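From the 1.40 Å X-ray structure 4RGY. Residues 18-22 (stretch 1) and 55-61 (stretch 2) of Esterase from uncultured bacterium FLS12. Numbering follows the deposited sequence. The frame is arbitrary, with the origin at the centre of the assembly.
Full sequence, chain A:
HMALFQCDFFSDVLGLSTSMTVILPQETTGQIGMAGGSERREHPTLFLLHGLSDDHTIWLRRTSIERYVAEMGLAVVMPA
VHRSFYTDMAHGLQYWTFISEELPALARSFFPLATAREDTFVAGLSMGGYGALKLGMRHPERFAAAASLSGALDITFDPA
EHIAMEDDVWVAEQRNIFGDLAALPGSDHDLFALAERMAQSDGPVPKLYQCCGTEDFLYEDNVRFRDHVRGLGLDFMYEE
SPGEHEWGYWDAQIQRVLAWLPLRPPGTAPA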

ATOM      1  N   THR A  18       3.300   0.338 -13.161  1.00 12.30           N
ATOM      2  CA  THR A  18       2.330   1.322 -12.715  1.00 11.85           C
ATOM      3  C   THR A  18       1.382   0.668 -11.712  1.00 12.42           C
ATOM      4  O   THR A  18       1.633  -0.448 -11.250  1.00 12.99           O
ATOM      5  CB  THR A  18       1.631   1.958 -13.948  1.00 13.41           C
ATOM      6  OG1 THR A  18       0.785   3.040 -13.534  1.00 13.75           O
ATOM      7  CG2 THR A  18       0.829   0.905 -14.697  1.00 14.47           C
ATOM      8  N   SER A  19       0.319   1.374 -11.341  1.00 12.67           N
ATOM      9  CA  SER A  19      -0.546   0.914 -10.269  1.00 12.10           C
ATOM     10  C   SER A  19      -2.008   1.165 -10.570  1.00 11.59           C
ATOM     11  O   SER A  19      -2.336   2.065 -11.337  1.00 12.92           O
ATOM     12  CB  SER A  19      -0.193   1.640  -8.971  1.00 13.77           C
ATOM     13  OG  SER A  19       1.156   1.401  -8.630  1.00 16.95           O
ATOM     14  N   MET A  20      -2.880   0.372  -9.962  1.00 11.80           N
ATOM     15  CA  MET A  20      -4.311   0.664  -9.952  1.00 10.89           C
ATOM     16  C   MET A  20      -4.901   0.227  -8.619  1.00 11.64           C
ATOM     17  O   MET A  20      -4.309  -0.580  -7.888  1.00 12.12           O
ATOM     18  CB  MET A  20      -5.034  -0.052 -11.094  1.00 13.60           C
ATOM     19  CG  MET A  20      -5.037  -1.564 -10.978  1.00 13.03           C
ATOM     20  SD  MET A  20      -5.963  -2.269 -12.350  1.00 14.36           S
ATOM     21  CE  MET A  20      -5.424  -3.974 -12.267  1.00 19.05           C
ATOM     22  N   THR A  21      -6.073   0.771  -8.291  1.00 11.38           N
ATOM     23  CA  THR A  21      -6.812   0.354  -7.109  1.00 12.49           C
ATOM     24  C   THR A  21      -8.057  -0.371  -7.578  1.00 11.24           C
ATOM     25  O   THR A  21      -8.744   0.111  -8.476  1.00 12.59           O
ATOM     26  CB  THR A  21      -7.248   1.576  -6.293  1.00 12.75           C
ATOM     27  OG1 THR A  21      -6.088   2.352  -5.956  1.00 14.92           O
ATOM     28  CG2 THR A  21      -7.977   1.160  -5.031  1.00 14.47           C
ATOM     29  N   VAL A  22      -8.336  -1.528  -6.990  1.00 12.39           N
ATOM     30  CA  VAL A  22      -9.516  -2.304  -7.352  1.00 13.52           C
ATOM     31  C   VAL A  22     -10.304  -2.638  -6.096  1.00 12.40           C
ATOM     32  O   VAL A  22      -9.733  -3.031  -5.076  1.00 13.65           O
ATOM     33  CB  VAL A  22      -9.119  -3.607  -8.093  1.00 11.63           C
ATOM     34  CG1 VAL A  22     -10.313  -4.528  -8.272  1.00 15.94           C
ATOM     35  CG2 VAL A  22      -8.486  -3.278  -9.446  1.00 14.05           C
ATOM     36  N   ASP A  55      -4.161  10.585  -9.451  1.00 11.58           N
ATOM     37  CA  ASP A  55      -3.715   9.221  -9.726  1.00 12.21           C
ATOM     38  C   ASP A  55      -4.824   8.215  -9.378  1.00 12.19           C
ATOM     39  O   ASP A  55      -5.991   8.606  -9.171  1.00 12.67           O
ATOM     40  CB  ASP A  55      -2.394   8.902  -9.005  1.00 13.05           C
ATOM     41  CG  ASP A  55      -2.525   8.925  -7.482  1.00 14.74           C
ATOM     42  OD1 ASP A  55      -3.652   9.002  -6.959  1.00 13.33           O
ATOM     43  OD2 ASP A  55      -1.488   8.874  -6.797  1.00 15.95           O
ATOM     44  N   HIS A  56      -4.464   6.940  -9.304  1.00 13.66           N
ATOM     45  CA  HIS A  56      -5.410   5.848  -9.075  1.00 11.90           C
ATOM     46  C   HIS A  56      -5.932   5.783  -7.642  1.00 14.29           C
ATOM     47  O   HIS A  56      -6.726   4.902  -7.324  1.00 14.50           O
ATOM     48  CB  HIS A  56      -4.678   4.534  -9.351  1.00 12.82           C
ATOM     49  CG  HIS A  56      -3.489   4.345  -8.468  1.00 10.98           C
ATOM     50  ND1 HIS A  56      -2.346   5.106  -8.597  1.00 13.96           N
ATOM     51  CD2 HIS A  56      -3.292   3.544  -7.393  1.00 12.84           C
ATOM     52  CE1 HIS A  56      -1.483   4.761  -7.659  1.00 13.66           C
ATOM     53  NE2 HIS A  56      -2.029   3.814  -6.918  1.00 14.53           N
ATOM     54  N   THR A  57      -5.467   6.675  -6.773  1.00 11.52           N
ATOM     55  CA  THR A  57      -5.847   6.631  -5.356  1.00 13.20           C
ATOM     56  C   THR A  57      -6.910   7.663  -4.966  1.00 11.92           C
ATOM     57  O   THR A  57      -7.472   7.597  -3.873  1.00 13.24           O
ATOM     58  CB  THR A  57      -4.641   6.868  -4.407  1.00 12.38           C
ATOM     59  OG1 THR A  57      -4.262   8.247  -4.440  1.00 14.17           O
ATOM     60  CG2 THR A  57      -3.440   5.980  -4.761  1.00 13.05           C
ATOM     61  N   ILE A  58      -7.142   8.641  -5.831  1.00 11.31           N
ATOM     62  CA  ILE A  58      -7.952   9.789  -5.433  1.00 11.78           C
ATOM     63  C   ILE A  58      -9.419   9.465  -5.169  1.00 11.16           C
ATOM     64  O   ILE A  58     -10.005   9.995  -4.215  1.00 12.33           O
ATOM     65  CB  ILE A  58      -7.818  10.949  -6.454  1.00 12.30           C
ATOM     66  CG1 ILE A  58      -8.365  12.251  -5.874  1.00 14.71           C
ATOM     67  CG2 ILE A  58      -8.505  10.626  -7.782  1.00 20.42           C
ATOM     68  CD1 ILE A  58      -7.373  12.958  -4.988  1.00 23.21           C
ATOM     69  N   TRP A  59     -10.024   8.599  -5.978  1.00 11.67           N
ATOM     70  CA  TRP A  59     -11.424   8.260  -5.755  1.00 12.44           C
ATOM     71  C   TRP A  59     -11.618   7.617  -4.378  1.00 12.59           C
ATOM     72  O   TRP A  59     -12.554   7.956  -3.655  1.00 12.82           O
ATOM     73  CB  TRP A  59     -11.970   7.347  -6.858  1.00 10.61           C
ATOM     74  CG  TRP A  59     -12.510   8.092  -8.054  1.00 11.72           C
ATOM     75  CD1 TRP A  59     -11.888   8.303  -9.243  1.00 12.39           C
ATOM     76  CD2 TRP A  59     -13.795   8.723  -8.156  1.00 11.70           C
ATOM     77  NE1 TRP A  59     -12.701   9.031 -10.086  1.00 12.78           N
ATOM     78  CE2 TRP A  59     -13.876   9.305  -9.437  1.00 11.82           C
ATOM     79  CE3 TRP A  59     -14.881   8.860  -7.283  1.00 12.81           C
ATOM     80  CZ2 TRP A  59     -15.003  10.001  -9.873  1.00 13.78           C
ATOM     81  CZ3 TRP A  59     -16.008   9.557  -7.717  1.00 12.39           C
ATOM     82  CH2 TRP A  59     -16.054  10.122  -9.001  1.00 12.98           C
ATOM     83  N   LEU A  60     -10.718   6.722  -3.997  1.00 12.62           N
ATOM     84  CA  LEU A  60     -10.831   6.045  -2.709  1.00 12.05           C
ATOM     85  C   LEU A  60     -10.655   7.033  -1.558  1.00 12.04           C
ATOM     86  O   LEU A  60     -11.367   6.952  -0.537  1.00 12.30           O
ATOM     87  CB  LEU A  60      -9.783   4.935  -2.608  1.00 12.96           C
ATOM     88  CG  LEU A  60      -9.943   4.008  -1.401  1.00 15.44           C
ATOM     89  CD1 LEU A  60     -11.087   3.033  -1.614  1.00 16.05           C
ATOM     90  CD2 LEU A  60      -8.648   3.262  -1.116  1.00 19.14           C
ATOM     91  N   ARG A  61      -9.708   7.955  -1.721  1.00 11.19           N
ATOM     92  CA  ARG A  61      -9.357   8.882  -0.658  1.00 12.10           C
ATOM     93  C   ARG A  61     -10.399   9.964  -0.431  1.00 14.22           C
ATOM     94  O   ARG A  61     -10.756  10.235   0.709  1.00 16.63           O
ATOM     95  CB  ARG A  61      -7.986   9.502  -0.909  1.00 12.26           C
ATOM     96  CG  ARG A  61      -6.848   8.491  -0.867  1.00 12.30           C
ATOM     97  CD  ARG A  61      -5.610   8.989  -1.595  1.00 13.36           C
ATOM     98  NE  ARG A  61      -4.984  10.132  -0.935  1.00 14.49           N
ATOM     99  CZ  ARG A  61      -3.861  10.705  -1.355  1.00 13.86           C
ATOM    100  NH1 ARG A  61      -3.236  10.239  -2.439  1.00 14.48           N
ATOM    101  NH2 ARG A  61      -3.359  11.748  -0.703  1.00 15.65           N
TER

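The imidazole of His-56 lies against an extended strand with a serine methylene, rather than an aromatic or aliphatic side chain, packed on one face of the ring. The CB of Ser-19 sits 3.7 Å from the centroid of the His-56 ring and only 22° off the ring normal, which is the geometry of a CH-pi contact; the nearest single approach is from Ser-19 CB to His-56 NE2, at 3.5 Å. A carbon bonded to an electronegative oxygen carries somewhat polarised hydrogens, so even a short polar residue can offer a suitable partner to a ring. The hydroxyl of Ser-19, meanwhile, is hydrogen-bonded elsewhere in the structure.

The example illustrates a general principle: a strand presents alternate side chains to the same side, and a single residue from a neighbouring loop can exploit that repeat. Here Ser-19 and Thr-21 both direct their CA-to-CB bonds toward the second stretch, whereas that of Met-20, between them, points away. The His-56 ring meets the two in different ways. Ser-19 covers one face, while Thr-21 OG1 lies at the edge, near the ring plane, 3.4 Å from His-56 CD2. Between these two residues the strand contributes backbone, with Met-20 C 3.9 Å from His-56 CD2. Although its side chain turns away, Met-20 has the CA nearest to that of His-56, the two CA atoms being 5.4 Å apart. The strand backbone thus passes close to the loop without a backbone-to-backbone hydrogen bond joining the two stretches.

The polar part of the contact centres on Thr-21. Its OG1 lies 3.0 Å from the carbonyl oxygen O of His-56, a hydrogen-bonding distance, but the hydroxyl proton has another acceptor within reach and its choice is not settled. The same residue therefore meets both the side chain and the main chain of His-56. Beyond it the contact thins out: Thr-21 CG2 approaches Leu-60 CD2 at 4.5 Å, a loose apolar touch that extends the interface to the first turn of the helix.

The second stretch also carries its own network of hydrogen bonds. Asp-55 to Ile-58 forms a type I turn that leads into the helix, with Ile-58 common to both. OD1 of Asp-55 accepts a capping bond from Thr-57 N at 3.0 Å, with an N-H...O angle of 157°, and a further hydrogen bond from Thr-57 OG1 at 2.7 Å. Thr-57 OG1 in turn accepts from Arg-61 NH1 at 3.0 Å, with an N-H...O angle of 162°, while Arg-61 N donates to Thr-57 O at 3.1 Å. A chain of hydrogen bonds thus runs from Asp-55 through Thr-57 to Arg-61, linking the turn to the helix. His-56 lies within this turn, its CA-to-CB bond directed toward the strand. The whole contact buries just 236 Å², summed over both sides, and His-56 accounts for 89 Å² of it, the largest share of any residue.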